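Local atomic coordinates of virulence-associated protein I (Coxiella burnetii, PDB entry 3TRB), a protein that probably binds DNA through a helix-turn-helix domain, as the antidote of a HigA-family addiction module. Residues 78-81 with 82-86; 90-93 with 94-98. All coordinates share one frame; numbering follows the deposited sequence.

Contact 1 (78-81 with 82-86)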
# COMPACT_ATOMS: atom_id res chain seq x y z
N ASP A 78 -6.24 -1.48 16.77
CA ASP A 78 -5.51 -2.36 15.87
C ASP A 78 -4.52 -3.24 16.62
O ASP A 78 -4.47 -4.45 16.42
CB ASP A 78 -4.76 -1.56 14.81
CG ASP A 78 -5.68 -0.84 13.85
OD1 ASP A 78 -6.87 -1.22 13.76
OD2 ASP A 78 -5.20 0.09 13.17
N ALA A 79 -3.73 -2.61 17.49
CA ALA A 79 -2.73 -3.32 18.28
C ALA A 79 -3.39 -4.44 19.07
O ALA A 79 -2.88 -5.56 19.12
CB ALA A 79 -2.01 -2.36 19.21
N TYR A 80 -4.53 -4.13 19.68
CA TYR A 80 -5.27 -5.12 20.46
C TYR A 80 -5.82 -6.23 19.57
O TYR A 80 -5.71 -7.41 19.90
CB TYR A 80 -6.41 -4.44 21.22
CG TYR A 80 -7.35 -5.40 21.91
CD1 TYR A 80 -7.07 -5.91 23.17
CD2 TYR A 80 -8.53 -5.80 21.29
CE1 TYR A 80 -7.93 -6.79 23.79
CE2 TYR A 80 -9.40 -6.68 21.91
CZ TYR A 80 -9.10 -7.17 23.16
OH TYR A 80 -9.97 -8.04 23.77
N ASP A 81 -6.42 -5.84 18.44
CA ASP A 81 -6.99 -6.81 17.51
C ASP A 81 -5.92 -7.77 16.98
O ASP A 81 -6.16 -8.97 16.89
CB ASP A 81 -7.67 -6.10 16.34
CG ASP A 81 -8.91 -5.34 16.76
OD1 ASP A 81 -9.37 -5.52 17.91
OD2 ASP A 81 -9.43 -4.55 15.94
N ILE A 82 -4.76 -7.23 16.64
CA ILE A 82 -3.67 -8.04 16.12
C ILE A 82 -3.21 -9.08 17.14
O ILE A 82 -3.05 -10.26 16.80
CB ILE A 82 -2.47 -7.17 15.70
CG1 ILE A 82 -2.83 -6.32 14.48
CG2 ILE A 82 -1.26 -8.03 15.41
CD1 ILE A 82 -1.78 -5.30 14.10
N LYS A 83 -3.01 -8.65 18.38
CA LYS A 83 -2.56 -9.56 19.42
C LYS A 83 -3.59 -10.63 19.74
O LYS A 83 -3.25 -11.78 20.01
CB LYS A 83 -2.16 -8.79 20.69
CG LYS A 83 -0.85 -8.04 20.56
CD LYS A 83 -0.40 -7.47 21.90
CE LYS A 83 0.97 -6.83 21.80
NZ LYS A 83 0.99 -5.69 20.83
N MSE A 84 -4.87 -10.25 19.70
CA MSE A 84 -5.95 -11.21 19.91
C MSE A 84 -6.00 -12.21 18.75
O MSE A 84 -6.23 -13.40 18.96
CB MSE A 84 -7.29 -10.50 20.05
CG MSE A 84 -7.44 -9.68 21.32
SE MSE A 84 -7.42 -10.78 22.94
CE MSE A 84 -9.00 -11.86 22.59
N ALA A 85 -5.79 -11.71 17.54
CA ALA A 85 -5.80 -12.56 16.35
C ALA A 85 -4.63 -13.54 16.37
O ALA A 85 -4.75 -14.68 15.93
CB ALA A 85 -5.77 -11.71 15.09
N LEU A 86 -3.49 -13.08 16.87
CA LEU A 86 -2.30 -13.92 16.97
C LEU A 86 -2.50 -15.05 17.98
O LEU A 86 -2.07 -16.18 17.75
CB LEU A 86 -1.07 -13.09 17.35
CG LEU A 86 -0.49 -12.21 16.25
CD1 LEU A 86 0.55 -11.25 16.82
CD2 LEU A 86 0.12 -13.06 15.14
O HOH W 1 0.04 -5.32 18.02
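Met84, a selenomethionine, reaches back one helical turn to lie over the ring of Tyr80. Its CB lies 3.5 Å from Tyr80 O, whose carbonyl takes the Met84 N-H at 3.0 Å. CG does most of the touching: displaced toward the rim of one face, with CZ the nearest ring atom, it stands 3.7 Å from the centroid of the Tyr80 ring and 18° off its normal, a CH-pi contact. The bend at chi2 (-65°) carries SE obliquely past the phenol end, 3.8 Å from Tyr80 OH, in a Met-aromatic contact, and a second bend at chi3 brings CE round near the same hydroxyl. The ring can meet Met84 because Tyr80 CG is anti to the backbone N (chi1 172°). On another flank, Lys83 CG runs past Ala79 O, and Lys83 NZ donates a hydrogen bond to a water 3.0 Å away, which donates in turn to Ala79 O. Asp81 OD1 is held by Gln77. The His13 ring meets the Tyr80 ring edge-to-face, and Pro11 touches Tyr80, Lys83 and Met84. Asp78 and Ile82 pack on Leu74 and Glu71 in helix 70-96 of the second subunit, Asp81 and Ala85 on Ala56 and Leu60 in its helix 56-66.

Contact 2 (90-93 with 94-98); sequences GKKI and EKEVT
The C-terminal end of helix 70-96 is where Lys92 and Glu96, Ile93 and Val97 pair off, each one turn apart. Lys92 and Glu96 meet by their chains: Lys92 CG lies 3.2 Å from Glu96 CD, against the carboxylate carbon, and Lys92 CD is 3.4 Å from Glu96 OE2. The lysine's chi1 (172°) brings CG to the carboxylate, and its chi2 (133°, well away from a staggered value) lays CD across it, but the ammonium stops short: Lys92 NZ is 4.6 Å from Glu96 OE2, too far for a salt bridge, though the opposite charges probably still attract. Glu96 OE1 has its ion pair with Arg61 of the second subunit instead.

Around the next face Ile93 and Val97 run alongside each other in the same direction, with Ile93 CG2 3.7 Å from Val97 CG2. Both are buried, against Arg61 and Lys64 of the second subunit respectively. The helix runs out here: Val97 is the first residue to leave helical backbone angles (psi 121°), yet its N-H still closes a last i to i+4 bond on Ile93 O at 2.9 Å. One residue earlier, Lys92 O takes two N-H groups, that of Glu96 at 2.8 Å and, weakly, that of Lys95.

On another side of the helix, Glu94 CG passes Gly90 O at 3.5 Å before OE1 reaches Lys64 of the second subunit in a salt bridge. Lys95 stretches its chain from CG onward past Lys91 O.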
# COMPACT_ATOMS: atom_id res chain seq x y z
N GLY A 90 -2.64 -17.34 15.28
CA GLY A 90 -1.25 -17.12 14.92
C GLY A 90 -0.55 -18.33 14.33
O GLY A 90 -0.01 -18.27 13.23
N LYS A 91 -0.57 -19.44 15.06
CA LYS A 91 0.10 -20.66 14.62
C LYS A 91 -0.49 -21.21 13.32
O LYS A 91 0.24 -21.58 12.41
CB LYS A 91 0.05 -21.73 15.71
CG LYS A 91 0.90 -21.41 16.93
CD LYS A 91 0.92 -22.57 17.91
CE LYS A 91 1.85 -22.28 19.08
NZ LYS A 91 1.91 -23.42 20.04
N LYS A 92 -1.82 -21.26 13.25
CA LYS A 92 -2.49 -21.77 12.06
C LYS A 92 -2.16 -20.95 10.82
O LYS A 92 -2.01 -21.50 9.72
CB LYS A 92 -4.01 -21.83 12.28
CG LYS A 92 -4.80 -22.17 11.02
CD LYS A 92 -5.85 -23.24 11.29
CE LYS A 92 -5.20 -24.59 11.58
NZ LYS A 92 -6.21 -25.67 11.70
N ILE A 93 -2.05 -19.64 10.99
CA ILE A 93 -1.71 -18.76 9.88
C ILE A 93 -0.29 -19.01 9.38
O ILE A 93 -0.02 -18.95 8.18
CB ILE A 93 -1.86 -17.27 10.28
CG1 ILE A 93 -3.34 -16.94 10.49
CG2 ILE A 93 -1.26 -16.37 9.21
CD1 ILE A 93 -3.59 -15.54 11.02
N GLU A 94 0.62 -19.31 10.30
CA GLU A 94 2.00 -19.63 9.95
C GLU A 94 2.09 -20.90 9.11
O GLU A 94 2.95 -21.02 8.24
CB GLU A 94 2.86 -19.77 11.21
CG GLU A 94 3.19 -18.44 11.88
CD GLU A 94 4.09 -17.56 11.02
OE1 GLU A 94 4.61 -18.06 10.01
OE2 GLU A 94 4.26 -16.38 11.37
N LYS A 95 1.20 -21.85 9.38
CA LYS A 95 1.20 -23.13 8.67
C LYS A 95 0.39 -23.06 7.38
O LYS A 95 0.69 -23.77 6.42
CB LYS A 95 0.66 -24.23 9.57
CG LYS A 95 1.44 -24.42 10.87
CD LYS A 95 0.72 -25.38 11.81
CE LYS A 95 1.43 -25.47 13.15
NZ LYS A 95 0.63 -26.24 14.15
N GLU A 96 -0.63 -22.21 7.37
CA GLU A 96 -1.55 -22.13 6.24
C GLU A 96 -1.08 -21.19 5.13
O GLU A 96 -1.09 -21.55 3.95
CB GLU A 96 -2.93 -21.68 6.71
CG GLU A 96 -3.74 -22.75 7.43
CD GLU A 96 -5.13 -22.26 7.79
OE1 GLU A 96 -5.31 -21.04 7.95
OE2 GLU A 96 -6.05 -23.10 7.90
N VAL A 97 -0.68 -19.98 5.51
CA VAL A 97 -0.47 -18.91 4.53
C VAL A 97 0.87 -18.97 3.80
O VAL A 97 1.93 -18.91 4.41
CB VAL A 97 -0.65 -17.52 5.18
CG1 VAL A 97 -0.42 -16.43 4.15
CG2 VAL A 97 -2.04 -17.41 5.78
N THR A 98 0.78 -19.08 2.48
CA THR A 98 1.95 -19.12 1.61
C THR A 98 2.75 -17.83 1.70
O THR A 98 2.27 -16.77 1.32
CB THR A 98 1.52 -19.30 0.13
OG1 THR A 98 0.47 -20.27 0.05
CG2 THR A 98 2.71 -19.73 -0.72

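In the fold
From the N terminus, the chain passes the loop holding Pro11 and His13 and then helices 14-24, 30-37, 41-48 and 56-66 before it enters helix 70-96, which carries both contacts. They come in series: contact 1 closes before contact 2 opens, so neither nests within the other nor crosses it, and each spans single helical turns rather than closing a long loop. Their centres are about 15 Å apart along the same helix. Contact 1 ties the helix to the N-terminal loop of its own chain, whereas contact 2 lies farther out, its centre about 26 Å from the centre of the chain, where it joins the end of the helix to helix 56-66 of the second subunit. That subunit also meets the helix midway, at contact 1.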